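Local coordinates for thioesterase (Streptomyces sp. WAC02707, PDB 6VAP), which probably acts as a type II thioesterase, hydrolysing stalled or aberrant acyl thioesters from the borrelidin polyketide synthase, at residues 12-17 and 82-87; 16-21 and 39-44; 120-125 and 195-200; 138-143 and 177-182; 226-231 and 240-245. All blocks are in the same frame, centred on the assembly; numbering follows the deposited sequence.

Contact 1: 12-17 and 82-87; sequences VWIRQY and PVLRAR
The carboxamide oxygen OE1 of Gln16 takes two hydrogen bonds, one from Arg87 NH2 across the contact and one from the backbone N of His9. The Arg87 bond measures 3.0 Å from NH2 to OE1, but it is bent: the N-H...O angle is 134°. OE1 lies in the guanidinium plane, whereas NH2 sits well above the carbonyl plane of the amide, with the two flat groups 77° apart. Gln16 gets there fully extended, CG anti to the backbone N (chi1 -178°). Arg87 folds at chi3 and also gives NH1 to the carbonyl oxygen of His9, so the N-terminal tail ties down both polar ends.

Ile14 packs against the aliphatic part of Arg87 and one face of its guanidinium. Its CG2 lies over that face, and its CD1 runs tip to tip against Arg87 CD at 3.4 Å. The same CD1 presses on Leu84 CD2 at 3.5 Å, tighter than usual for two methyl groups, and meets Val83 CG1 at 3.6 Å. Val83 turns its other methyl, CG2, to Trp13 CD1, 3.9 Å away.

Strand 14-15, at one margin of the sheet, is held against the C-terminal part of helix 73-87. The aliphatic part of Arg87 joins the apolar packing, while its clear bonds go to neutral oxygens, with a long, weak ion pair to Asp11, so neutral acceptors probably do more for it than a salt bridge.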
# COMPACT_ATOMS: atom_id res chain seq x y z
N VAL A 12 7.81 1.14 15.85
CA VAL A 12 6.63 2.00 15.80
C VAL A 12 6.04 2.00 14.40
O VAL A 12 4.81 2.07 14.25
CB VAL A 12 7.00 3.43 16.26
CG1 VAL A 12 7.86 4.13 15.21
CG2 VAL A 12 5.74 4.23 16.53
N TRP A 13 6.88 1.89 13.37
CA TRP A 13 6.39 1.94 12.00
C TRP A 13 6.03 0.57 11.42
O TRP A 13 5.06 0.43 10.67
CB TRP A 13 7.44 2.58 11.07
CG TRP A 13 7.50 4.06 11.14
CD1 TRP A 13 8.35 4.83 11.91
CD2 TRP A 13 6.76 4.96 10.33
NE1 TRP A 13 8.12 6.17 11.66
CE2 TRP A 13 7.18 6.27 10.67
CE3 TRP A 13 5.81 4.80 9.32
CZ2 TRP A 13 6.64 7.40 10.09
CZ3 TRP A 13 5.27 5.94 8.73
CH2 TRP A 13 5.68 7.21 9.13
N ILE A 14 6.82 -0.44 11.73
CA ILE A 14 6.81 -1.71 11.01
C ILE A 14 6.38 -2.80 11.96
O ILE A 14 7.09 -3.09 12.93
CB ILE A 14 8.18 -2.04 10.40
CG1 ILE A 14 8.58 -0.91 9.42
CG2 ILE A 14 8.13 -3.38 9.70
CD1 ILE A 14 10.00 -0.97 8.96
N ARG A 15 5.24 -3.43 11.67
CA ARG A 15 4.68 -4.46 12.53
C ARG A 15 4.89 -5.82 11.86
O ARG A 15 4.43 -6.05 10.74
CB ARG A 15 3.19 -4.21 12.79
CG ARG A 15 2.87 -2.80 13.29
CD ARG A 15 3.53 -2.54 14.65
NE ARG A 15 3.63 -1.12 14.94
CZ ARG A 15 2.77 -0.43 15.68
NH1 ARG A 15 1.73 -1.04 16.23
NH2 ARG A 15 2.97 0.87 15.88
N GLN A 16 5.58 -6.71 12.56
CA GLN A 16 5.85 -8.07 12.11
C GLN A 16 4.98 -8.99 12.97
O GLN A 16 5.30 -9.24 14.13
CB GLN A 16 7.34 -8.38 12.26
CG GLN A 16 7.75 -9.75 11.76
CD GLN A 16 9.22 -10.05 12.01
OE1 GLN A 16 9.89 -9.30 12.70
NE2 GLN A 16 9.71 -11.13 11.44
N TYR A 17 3.90 -9.49 12.39
CA TYR A 17 2.92 -10.22 13.17
C TYR A 17 3.30 -11.68 13.37
O TYR A 17 2.89 -12.28 14.36
CB TYR A 17 1.56 -10.10 12.49
CG TYR A 17 1.00 -8.70 12.55
CD1 TYR A 17 0.81 -8.06 13.78
CD2 TYR A 17 0.62 -8.04 11.39
CE1 TYR A 17 0.29 -6.77 13.84
CE2 TYR A 17 0.13 -6.75 11.43
CZ TYR A 17 -0.05 -6.12 12.65
OH TYR A 17 -0.55 -4.84 12.71
N PRO A 82 13.81 5.50 5.57
CA PRO A 82 14.96 5.14 6.42
C PRO A 82 14.66 4.01 7.37
O PRO A 82 15.56 3.22 7.69
CB PRO A 82 15.26 6.44 7.18
CG PRO A 82 14.45 7.51 6.51
CD PRO A 82 13.35 6.88 5.81
N VAL A 83 13.43 3.93 7.87
CA VAL A 83 13.07 2.86 8.78
C VAL A 83 13.04 1.53 8.03
O VAL A 83 13.62 0.54 8.48
CB VAL A 83 11.71 3.15 9.44
CG1 VAL A 83 11.35 2.06 10.44
CG2 VAL A 83 11.76 4.53 10.13
N LEU A 84 12.34 1.49 6.89
CA LEU A 84 12.34 0.27 6.09
C LEU A 84 13.74 -0.07 5.60
O LEU A 84 14.07 -1.25 5.48
CB LEU A 84 11.40 0.40 4.90
CG LEU A 84 9.93 0.20 5.25
CD1 LEU A 84 9.10 0.74 4.10
CD2 LEU A 84 9.62 -1.28 5.52
N ARG A 85 14.56 0.94 5.30
CA ARG A 85 15.94 0.70 4.89
C ARG A 85 16.69 -0.17 5.90
O ARG A 85 17.40 -1.11 5.53
CB ARG A 85 16.67 2.02 4.69
CG ARG A 85 16.47 2.65 3.35
CD ARG A 85 17.62 3.59 3.00
NE ARG A 85 18.79 2.84 2.58
CZ ARG A 85 19.74 3.32 1.78
NH1 ARG A 85 19.64 4.56 1.32
NH2 ARG A 85 20.78 2.56 1.45
N ALA A 86 16.57 0.16 7.20
CA ALA A 86 17.30 -0.59 8.22
C ALA A 86 16.82 -2.03 8.37
O ALA A 86 17.55 -2.86 8.90
CB ALA A 86 17.19 0.14 9.57
N ARG A 87 15.61 -2.34 7.92
CA ARG A 87 15.04 -3.67 8.01
C ARG A 87 15.10 -4.43 6.69
O ARG A 87 15.11 -5.67 6.70
CB ARG A 87 13.56 -3.60 8.41
CG ARG A 87 13.33 -3.16 9.83
CD ARG A 87 11.93 -3.51 10.25
NE ARG A 87 11.76 -4.96 10.43
CZ ARG A 87 11.14 -5.52 11.45
NH1 ARG A 87 10.62 -4.77 12.42
NH2 ARG A 87 11.02 -6.83 11.51

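Contact 2: 16-21 and 39-44; sequences QYRPAH and FYHPVA
The chain at 16-21 has no regular structure and passes the first turn of helix 41-47, coming closest at Arg18 and Ala44, whose CA atoms are 6.1 Å apart, while Tyr40 occupies the N-cap position and its O receives Ala44 N. The main side-chain feature is an offset stack between the rings of Tyr17 and His41: the planes are inclined by only 15° and the centroids lie 4.3 Å apart. The overlap is partial. His41 ND1 stands over the rim of the phenol ring, and Tyr17 CD1 approaches CE1 of the imidazole to 3.7 Å. Tyr17 CB lies over the same imidazole in a CH-pi contact, 4.0 Å from the centroid of the His41 ring, so both the methylene and the ring of Tyr17 cover that face. With CG beside its own backbone N (chi1 -69°), Tyr17 lays its phenol ring over the imidazole. The backbone itself sets Tyr17 CB against Ala44 CB, at 3.9 Å.

Arg18 approaches the imidazole from its edge. The chain bends at chi2, passes CG alongside Ala44, and brings NH1 to 2.9 Å from His41 NE2, with the guanidinium turned 65° from the ring. Arg18 is poorly ordered, so this end of the contact is less sharply defined than the stack.

Beyond these residues, Tyr17 touches Ala55 and Ala44 touches Val53, both on strand 52-56. The loop after strand 14-15 thus packs on the helix that connects strands 26-30 and 52-56 in a beta-alpha-beta crossover of the alpha/beta-hydrolase fold.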
# COMPACT_ATOMS: atom_id res chain seq x y z
N GLN A 16 5.58 -6.71 12.56
CA GLN A 16 5.85 -8.07 12.11
C GLN A 16 4.98 -8.99 12.97
O GLN A 16 5.30 -9.24 14.13
CB GLN A 16 7.34 -8.38 12.26
CG GLN A 16 7.75 -9.75 11.76
CD GLN A 16 9.22 -10.05 12.01
OE1 GLN A 16 9.89 -9.30 12.70
NE2 GLN A 16 9.71 -11.13 11.44
N TYR A 17 3.90 -9.49 12.39
CA TYR A 17 2.92 -10.22 13.17
C TYR A 17 3.30 -11.68 13.37
O TYR A 17 2.89 -12.28 14.36
CB TYR A 17 1.56 -10.10 12.49
CG TYR A 17 1.00 -8.70 12.55
CD1 TYR A 17 0.81 -8.06 13.78
CD2 TYR A 17 0.62 -8.04 11.39
CE1 TYR A 17 0.29 -6.77 13.84
CE2 TYR A 17 0.13 -6.75 11.43
CZ TYR A 17 -0.05 -6.12 12.65
OH TYR A 17 -0.55 -4.84 12.71
N ARG A 18 4.03 -12.28 12.44
CA ARG A 18 4.40 -13.68 12.52
C ARG A 18 5.90 -13.87 12.31
O ARG A 18 6.54 -13.06 11.65
CB ARG A 18 3.62 -14.49 11.48
CG ARG A 18 2.11 -14.47 11.66
CD ARG A 18 1.64 -15.43 12.72
NE ARG A 18 0.18 -15.59 12.71
CZ ARG A 18 -0.66 -14.84 13.42
NH1 ARG A 18 -0.21 -13.87 14.20
NH2 ARG A 18 -1.96 -15.07 13.34
N PRO A 19 6.46 -14.94 12.85
CA PRO A 19 7.87 -15.22 12.56
C PRO A 19 8.06 -15.69 11.13
O PRO A 19 7.18 -16.31 10.54
CB PRO A 19 8.24 -16.34 13.55
CG PRO A 19 7.04 -16.52 14.47
CD PRO A 19 5.84 -15.94 13.75
N ALA A 20 9.24 -15.41 10.60
CA ALA A 20 9.56 -15.76 9.22
C ALA A 20 10.91 -16.46 9.17
O ALA A 20 11.80 -16.16 9.97
CB ALA A 20 9.57 -14.52 8.34
N HIS A 21 11.03 -17.41 8.23
CA HIS A 21 12.31 -18.05 8.00
C HIS A 21 13.37 -16.99 7.68
O HIS A 21 13.06 -15.91 7.15
CB HIS A 21 12.20 -19.05 6.84
CG HIS A 21 11.35 -20.24 7.14
ND1 HIS A 21 11.20 -20.75 8.41
CD2 HIS A 21 10.61 -21.03 6.32
CE1 HIS A 21 10.42 -21.81 8.36
NE2 HIS A 21 10.04 -22.00 7.11
N PHE A 39 -4.71 -4.46 9.50
CA PHE A 39 -5.44 -4.88 8.30
C PHE A 39 -4.73 -6.03 7.59
O PHE A 39 -5.38 -6.90 6.98
CB PHE A 39 -5.58 -3.69 7.36
CG PHE A 39 -6.19 -4.03 6.04
CD1 PHE A 39 -7.56 -4.19 5.91
CD2 PHE A 39 -5.40 -4.15 4.91
CE1 PHE A 39 -8.12 -4.48 4.69
CE2 PHE A 39 -5.97 -4.44 3.70
CZ PHE A 39 -7.31 -4.62 3.58
N TYR A 40 -3.40 -6.09 7.66
CA TYR A 40 -2.64 -7.11 6.96
C TYR A 40 -2.32 -8.35 7.78
O TYR A 40 -1.54 -9.20 7.34
CB TYR A 40 -1.36 -6.50 6.44
CG TYR A 40 -1.60 -5.60 5.26
CD1 TYR A 40 -1.97 -6.14 4.04
CD2 TYR A 40 -1.42 -4.21 5.35
CE1 TYR A 40 -2.18 -5.30 2.90
CE2 TYR A 40 -1.67 -3.39 4.27
CZ TYR A 40 -2.03 -3.93 3.06
OH TYR A 40 -2.19 -3.14 1.98
N HIS A 41 -2.95 -8.50 8.94
CA HIS A 41 -2.74 -9.72 9.72
C HIS A 41 -3.09 -10.99 8.94
O HIS A 41 -2.32 -11.96 9.00
CB HIS A 41 -3.55 -9.66 11.02
CG HIS A 41 -2.84 -10.23 12.20
ND1 HIS A 41 -2.70 -9.55 13.39
CD2 HIS A 41 -2.24 -11.43 12.38
CE1 HIS A 41 -2.05 -10.31 14.25
NE2 HIS A 41 -1.76 -11.46 13.67
N PRO A 42 -4.18 -11.05 8.18
CA PRO A 42 -4.42 -12.25 7.35
C PRO A 42 -3.30 -12.57 6.37
O PRO A 42 -2.99 -13.74 6.13
CB PRO A 42 -5.72 -11.91 6.63
CG PRO A 42 -6.38 -10.86 7.45
CD PRO A 42 -5.22 -10.03 8.01
N VAL A 43 -2.66 -11.55 5.79
CA VAL A 43 -1.53 -11.82 4.89
C VAL A 43 -0.37 -12.45 5.66
O VAL A 43 0.21 -13.48 5.28
CB VAL A 43 -1.11 -10.52 4.18
CG1 VAL A 43 0.11 -10.77 3.30
CG2 VAL A 43 -2.25 -9.97 3.38
N ALA A 44 -0.01 -11.83 6.78
CA ALA A 44 1.04 -12.39 7.62
C ALA A 44 0.74 -13.84 7.95
O ALA A 44 1.58 -14.73 7.72
CB ALA A 44 1.19 -11.56 8.89

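Contact 3: 120-125 and 195-200; sequences ALLVSA and PIHALT
From CB outward, Ile196 is traced along Leu121 and Val123 of the neighbouring strand. CB lies 4.0 Å from Leu121 O; CG1, anti to its own carbonyl carbon (chi1 -71°), reaches Leu121 CB at 4.1 Å; CG2 lies 3.8 Å from that Leu121 oxygen and 4.1 Å from Val123 CG2; and the tip CD1 lies beside Leu121 CD2. Leu121 and Ile196 thus run side by side, pointing the same way. Val123 CG2 also touches Ala198 CB, extending an apolar face made by Leu121, Val123, Ile196 and Ala198. Leu122, Ser124, His197 and Leu199 project from the other face, where Leu122 CD2 meets His197 CB. The polar ends there bond farther out: Ser124 OG to His97 and Tyr234, and His197 to Asp226 and His249.

Five backbone hydrogen bonds join the strands, from Leu121 N to Pro195 O at 2.8 Å through Ala125 N to Leu199 O, also 2.8 Å. Leu121 and Val123 each use both N and O, as parallel pairing requires, and the strand directions differ by 16°. This is the parallel pairing of strands 120-124 and 196-201 in the central sheet of the alpha/beta-hydrolase fold; Ala125, just past strand 120-124, touches residues of the probable Ser-His-Asp triad.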
# COMPACT_ATOMS: atom_id res chain seq x y z
N ALA A 120 8.72 -7.35 -6.78
CA ALA A 120 7.50 -6.90 -7.42
C ALA A 120 6.98 -5.69 -6.68
O ALA A 120 7.25 -5.51 -5.48
CB ALA A 120 6.46 -8.02 -7.43
N LEU A 121 6.21 -4.86 -7.41
CA LEU A 121 5.37 -3.82 -6.82
C LEU A 121 3.93 -4.22 -7.13
O LEU A 121 3.52 -4.24 -8.30
CB LEU A 121 5.72 -2.45 -7.39
CG LEU A 121 4.75 -1.36 -7.03
CD1 LEU A 121 4.64 -1.22 -5.50
CD2 LEU A 121 5.12 -0.03 -7.70
N LEU A 122 3.15 -4.59 -6.09
CA LEU A 122 1.74 -4.96 -6.23
C LEU A 122 0.89 -3.77 -5.77
O LEU A 122 1.06 -3.26 -4.65
CB LEU A 122 1.41 -6.21 -5.42
CG LEU A 122 2.10 -7.47 -5.93
CD1 LEU A 122 3.09 -8.02 -4.89
CD2 LEU A 122 1.07 -8.51 -6.26
N VAL A 123 0.03 -3.30 -6.65
CA VAL A 123 -0.76 -2.10 -6.40
C VAL A 123 -2.23 -2.41 -6.66
O VAL A 123 -2.59 -2.94 -7.71
CB VAL A 123 -0.32 -0.93 -7.29
CG1 VAL A 123 1.02 -0.35 -6.74
CG2 VAL A 123 -0.12 -1.41 -8.67
N SER A 124 -3.06 -2.13 -5.68
CA SER A 124 -4.45 -2.54 -5.69
C SER A 124 -5.32 -1.31 -5.60
O SER A 124 -5.08 -0.46 -4.74
CB SER A 124 -4.72 -3.46 -4.47
OG SER A 124 -6.09 -3.48 -4.16
N ALA A 125 -6.34 -1.24 -6.45
CA ALA A 125 -7.42 -0.27 -6.39
C ALA A 125 -6.89 1.15 -6.35
O ALA A 125 -7.16 1.91 -5.43
CB ALA A 125 -8.34 -0.57 -5.21
N PRO A 195 8.98 -5.60 -11.74
CA PRO A 195 7.63 -5.95 -12.18
C PRO A 195 6.57 -5.19 -11.40
O PRO A 195 6.70 -4.92 -10.21
CB PRO A 195 7.54 -7.46 -11.91
CG PRO A 195 8.98 -7.93 -11.89
CD PRO A 195 9.76 -6.78 -11.33
N ILE A 196 5.51 -4.81 -12.09
CA ILE A 196 4.37 -4.18 -11.47
C ILE A 196 3.16 -5.05 -11.76
O ILE A 196 2.91 -5.43 -12.91
CB ILE A 196 4.14 -2.75 -11.98
CG1 ILE A 196 5.22 -1.82 -11.45
CG2 ILE A 196 2.73 -2.24 -11.47
CD1 ILE A 196 5.08 -0.37 -11.87
N HIS A 197 2.44 -5.42 -10.71
CA HIS A 197 1.22 -6.21 -10.84
C HIS A 197 0.10 -5.37 -10.26
O HIS A 197 0.09 -5.07 -9.07
CB HIS A 197 1.31 -7.57 -10.14
CG HIS A 197 0.19 -8.51 -10.51
ND1 HIS A 197 0.32 -9.88 -10.46
CD2 HIS A 197 -1.07 -8.27 -10.96
CE1 HIS A 197 -0.81 -10.45 -10.84
NE2 HIS A 197 -1.67 -9.49 -11.14
N ALA A 198 -0.85 -5.00 -11.10
CA ALA A 198 -1.95 -4.16 -10.69
C ALA A 198 -3.18 -5.02 -10.47
O ALA A 198 -3.41 -6.00 -11.19
CB ALA A 198 -2.21 -3.11 -11.75
N LEU A 199 -3.97 -4.66 -9.47
CA LEU A 199 -5.16 -5.41 -9.09
C LEU A 199 -6.30 -4.43 -8.88
O LEU A 199 -6.14 -3.43 -8.17
CB LEU A 199 -4.91 -6.23 -7.82
CG LEU A 199 -3.58 -6.97 -7.76
CD1 LEU A 199 -3.36 -7.45 -6.36
CD2 LEU A 199 -3.54 -8.15 -8.73
N THR A 200 -7.44 -4.69 -9.51
CA THR A 200 -8.53 -3.72 -9.48
C THR A 200 -9.86 -4.46 -9.48
O THR A 200 -9.96 -5.61 -9.89
CB THR A 200 -8.39 -2.74 -10.67
OG1 THR A 200 -9.28 -1.63 -10.48
CG2 THR A 200 -8.69 -3.45 -12.00

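Contact 4: 138-143 and 177-182; sequences VHLLSD and DYRAAE
A His-carboxylate hydrogen bond, set in a short 3-10 turn at 138-140, ties the segment leading to helix 143-149 to the end of helix 167-182. Both helices lie outside the central sheet, in the region where alpha/beta-hydrolase thioesterases carry their lid. Glu182 is the acceptor. Its OE1 takes His139 ND1 at 2.7 Å and His139 N at 3.0 Å, while OE2 takes Val138 N at 2.9 Å. OE1 and OE2 receive the two backbone N-H groups on their syn lone pairs, so the carboxylate straddles two successive peptide N-H groups like a fork; ND1 instead arrives from above the carboxylate plane, with the planes of ring and carboxylate 73° apart. For this, His139 adopts the crowded position with CG between its backbone N and carbonyl carbon (chi1 69°). Three donors would be expected to stabilise the charged form of Glu182.

On the far side of the imidazole lies Arg179. The ring stands edge-on over the guanidinium, the planes 84° apart, with CD2 above its centre and 3.2 Å from CZ. Val138 CG1, meanwhile, covers one face of the Tyr178 ring, 4.0 Å from its centroid.

Solvent completes the surface side. One water joins Arg179 NH2 to His139 O, accepting from the first and donating to the second; the other accepts from Arg179 NH1 at 2.9 Å and also hydrogen-bonds His139 NE2.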
# COMPACT_ATOMS: atom_id res chain seq x y z
N VAL A 138 -12.85 15.03 -0.16
CA VAL A 138 -13.30 14.31 1.03
C VAL A 138 -12.56 14.81 2.27
O VAL A 138 -13.14 14.93 3.36
CB VAL A 138 -13.15 12.79 0.84
CG1 VAL A 138 -13.23 12.09 2.14
CG2 VAL A 138 -14.22 12.28 -0.12
N HIS A 139 -11.27 15.09 2.14
CA HIS A 139 -10.48 15.57 3.26
C HIS A 139 -10.89 16.96 3.72
O HIS A 139 -10.51 17.36 4.82
CB HIS A 139 -8.99 15.57 2.93
CG HIS A 139 -8.58 16.59 1.91
ND1 HIS A 139 -8.88 16.46 0.57
CD2 HIS A 139 -7.91 17.76 2.03
CE1 HIS A 139 -8.40 17.50 -0.09
NE2 HIS A 139 -7.80 18.30 0.77
N LEU A 140 -11.64 17.71 2.92
CA LEU A 140 -12.07 19.05 3.25
C LEU A 140 -13.46 19.10 3.88
O LEU A 140 -13.91 20.18 4.27
CB LEU A 140 -12.06 19.93 1.99
CG LEU A 140 -10.72 20.03 1.28
CD1 LEU A 140 -10.85 20.76 -0.05
CD2 LEU A 140 -9.69 20.70 2.18
N LEU A 141 -14.14 17.96 4.00
CA LEU A 141 -15.48 17.97 4.57
C LEU A 141 -15.46 18.28 6.06
O LEU A 141 -14.47 18.04 6.76
CB LEU A 141 -16.16 16.62 4.37
CG LEU A 141 -16.29 16.11 2.93
CD1 LEU A 141 -16.48 14.60 2.91
CD2 LEU A 141 -17.42 16.82 2.23
N SER A 142 -16.56 18.84 6.55
CA SER A 142 -16.73 19.06 7.97
C SER A 142 -16.66 17.74 8.72
O SER A 142 -16.80 16.65 8.15
CB SER A 142 -18.08 19.73 8.26
OG SER A 142 -19.11 18.77 8.34
N ASP A 143 -16.42 17.83 10.03
CA ASP A 143 -16.36 16.63 10.85
C ASP A 143 -17.59 15.75 10.63
O ASP A 143 -17.47 14.53 10.43
CB ASP A 143 -16.23 17.01 12.33
CG ASP A 143 -14.79 17.00 12.82
OD1 ASP A 143 -13.96 16.24 12.28
OD2 ASP A 143 -14.48 17.77 13.76
N ASP A 177 -5.08 10.96 6.14
CA ASP A 177 -4.84 9.93 5.13
C ASP A 177 -5.51 10.30 3.82
O ASP A 177 -4.92 10.19 2.73
CB ASP A 177 -5.37 8.58 5.63
CG ASP A 177 -4.47 7.90 6.63
OD1 ASP A 177 -3.36 8.39 6.88
OD2 ASP A 177 -4.90 6.86 7.20
N TYR A 178 -6.78 10.69 3.89
CA TYR A 178 -7.47 11.11 2.68
C TYR A 178 -6.79 12.32 2.05
O TYR A 178 -6.62 12.39 0.83
CB TYR A 178 -8.94 11.39 2.99
CG TYR A 178 -9.81 10.16 2.78
CD1 TYR A 178 -10.37 9.87 1.53
CD2 TYR A 178 -10.08 9.29 3.82
CE1 TYR A 178 -11.17 8.75 1.34
CE2 TYR A 178 -10.87 8.16 3.64
CZ TYR A 178 -11.41 7.90 2.41
OH TYR A 178 -12.20 6.79 2.23
N ARG A 179 -6.42 13.30 2.88
CA ARG A 179 -5.71 14.45 2.35
C ARG A 179 -4.50 13.98 1.56
O ARG A 179 -4.23 14.46 0.45
CB ARG A 179 -5.30 15.38 3.50
CG ARG A 179 -4.34 16.51 3.10
CD ARG A 179 -4.11 17.48 4.25
NE ARG A 179 -5.27 18.32 4.50
CZ ARG A 179 -5.64 19.33 3.72
NH1 ARG A 179 -4.91 19.64 2.65
NH2 ARG A 179 -6.72 20.04 4.02
N ALA A 180 -3.75 13.01 2.10
CA ALA A 180 -2.56 12.53 1.43
C ALA A 180 -2.94 11.89 0.11
O ALA A 180 -2.26 12.12 -0.89
CB ALA A 180 -1.81 11.54 2.33
N ALA A 181 -4.02 11.07 0.11
CA ALA A 181 -4.47 10.41 -1.12
C ALA A 181 -4.94 11.42 -2.16
O ALA A 181 -4.71 11.24 -3.36
CB ALA A 181 -5.61 9.43 -0.82
N GLU A 182 -5.65 12.46 -1.74
CA GLU A 182 -6.29 13.36 -2.68
C GLU A 182 -5.40 14.50 -3.15
O GLU A 182 -5.63 15.02 -4.24
CB GLU A 182 -7.57 13.93 -2.05
CG GLU A 182 -8.71 12.98 -2.07
CD GLU A 182 -9.91 13.47 -1.24
OE1 GLU A 182 -9.68 13.92 -0.09
OE2 GLU A 182 -11.07 13.41 -1.74
O HOH W 1 -6.31 20.79 0.35
O HOH W 2 -8.32 18.99 5.71

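Contact 5: 226-231 and 240-245; sequences DTFAGG and DAILGI
Packing is densest around one methyl group, Ile245 CD1, which is held between Phe228 CZ at 3.9 Å and Asp226 OD2 at 3.8 Å. Phe228 and Ile245 reach toward each other tip to tip, and the methyl lies in the plane of the ring, at its edge. Ile242 CG1 comes obliquely to the same CZ of Phe228 at 4.2 Å, so one aromatic corner fits between residues of successive turns of helix 239-250. Phe228 points there because CG lies beside its backbone N (chi1 -56°). Tyr234 stacks on the ring and His238 meets it edge-to-face. Asp226 is partly exposed, and its OD2 is hydrogen-bonded to His197 NE2 on the adjoining strand.

The loose, solvent side is at the exposed start of the helix, where Ala241 CB only just reaches Phe228 CE2, at 4.4 Å.

No hydrogen bond crosses between the segments, and their axes stay 11.5 Å apart, so side chains alone span the gap. At 169° the strand and helix run nearly antiparallel, as in a strand-to-helix return. This is the last strand and helix of the alpha/beta-hydrolase fold, joined by the loop carrying the probable catalytic histidine, His232.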
# COMPACT_ATOMS: atom_id res chain seq x y z
N ASP A 226 -4.77 -7.67 -13.15
CA ASP A 226 -5.80 -8.65 -12.84
C ASP A 226 -7.02 -7.90 -12.33
O ASP A 226 -6.88 -7.04 -11.45
CB ASP A 226 -5.36 -9.66 -11.77
CG ASP A 226 -4.64 -10.86 -12.36
OD1 ASP A 226 -5.23 -11.54 -13.25
OD2 ASP A 226 -3.52 -11.16 -11.93
N THR A 227 -8.19 -8.21 -12.88
CA THR A 227 -9.45 -7.58 -12.51
C THR A 227 -10.28 -8.59 -11.74
O THR A 227 -10.32 -9.78 -12.07
CB THR A 227 -10.21 -7.10 -13.77
OG1 THR A 227 -9.32 -6.27 -14.54
CG2 THR A 227 -11.43 -6.37 -13.39
N PHE A 228 -10.99 -8.09 -10.73
CA PHE A 228 -11.82 -8.91 -9.87
C PHE A 228 -13.25 -8.38 -9.81
O PHE A 228 -13.49 -7.17 -9.94
CB PHE A 228 -11.23 -8.95 -8.46
CG PHE A 228 -9.80 -9.41 -8.41
CD1 PHE A 228 -8.78 -8.54 -8.74
CD2 PHE A 228 -9.49 -10.75 -8.05
CE1 PHE A 228 -7.42 -9.01 -8.71
CE2 PHE A 228 -8.21 -11.17 -7.96
CZ PHE A 228 -7.14 -10.28 -8.32
N ALA A 229 -14.20 -9.30 -9.65
CA ALA A 229 -15.60 -8.90 -9.48
C ALA A 229 -15.74 -8.20 -8.13
O ALA A 229 -15.68 -8.83 -7.08
CB ALA A 229 -16.53 -10.11 -9.60
N GLY A 230 -15.92 -6.89 -8.16
CA GLY A 230 -16.18 -6.12 -6.97
C GLY A 230 -15.71 -4.69 -7.16
O GLY A 230 -15.30 -4.26 -8.25
N GLY A 231 -15.80 -3.95 -6.06
CA GLY A 231 -15.49 -2.53 -6.03
C GLY A 231 -14.18 -2.24 -5.36
O GLY A 231 -13.27 -3.06 -5.44
N ASP A 240 -7.91 -15.06 -0.66
CA ASP A 240 -7.12 -16.23 -1.02
C ASP A 240 -6.52 -16.09 -2.42
O ASP A 240 -5.35 -16.44 -2.65
CB ASP A 240 -7.97 -17.49 -0.91
CG ASP A 240 -7.97 -18.05 0.49
OD1 ASP A 240 -6.88 -18.10 1.13
OD2 ASP A 240 -9.05 -18.45 0.97
N ALA A 241 -7.29 -15.56 -3.37
CA ALA A 241 -6.72 -15.38 -4.70
C ALA A 241 -5.56 -14.38 -4.69
O ALA A 241 -4.52 -14.59 -5.33
CB ALA A 241 -7.82 -14.90 -5.66
N ILE A 242 -5.72 -13.26 -3.99
CA ILE A 242 -4.63 -12.28 -3.95
C ILE A 242 -3.41 -12.85 -3.23
O ILE A 242 -2.26 -12.55 -3.59
CB ILE A 242 -5.13 -10.99 -3.30
CG1 ILE A 242 -6.23 -10.38 -4.18
CG2 ILE A 242 -3.96 -10.02 -3.11
CD1 ILE A 242 -6.81 -9.10 -3.63
N LEU A 243 -3.63 -13.64 -2.19
CA LEU A 243 -2.51 -14.27 -1.49
C LEU A 243 -1.75 -15.23 -2.40
O LEU A 243 -0.52 -15.30 -2.33
CB LEU A 243 -3.02 -15.01 -0.25
CG LEU A 243 -3.74 -14.19 0.78
CD1 LEU A 243 -4.33 -15.13 1.88
CD2 LEU A 243 -2.83 -13.15 1.40
N GLY A 244 -2.47 -15.98 -3.24
CA GLY A 244 -1.80 -16.81 -4.22
C GLY A 244 -1.03 -16.01 -5.27
O GLY A 244 0.01 -16.45 -5.75
N ILE A 245 -1.54 -14.84 -5.64
CA ILE A 245 -0.81 -13.97 -6.57
C ILE A 245 0.44 -13.42 -5.89
O ILE A 245 1.54 -13.42 -6.47
CB ILE A 245 -1.74 -12.85 -7.05
CG1 ILE A 245 -2.67 -13.38 -8.16
CG2 ILE A 245 -0.95 -11.68 -7.58
CD1 ILE A 245 -3.89 -12.51 -8.42

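Contact 3 is the most deeply buried and the nearest to the chain's centre, and its backbone bonding is internal to the central sheet. Contacts 1 and 5 use opposite outermost strands of that sheet, each against a helix: contact 1 mixes apolar packing with an amide-guanidinium bond, contact 5 is mainly apolar, with no hydrogen bond between its segments. Contacts 3 and 5 meet directly, since strands 196-201 and 223-228 are neighbours. Contact 2 continues the chain of contact 1, sharing Gln16 and Tyr17, but is only partly buried and relies on ring stacking; Val43 links it to Leu243 of contact 5. Contact 4, at the surface and off the sheet, alone combines carboxylate bonding with water bridges.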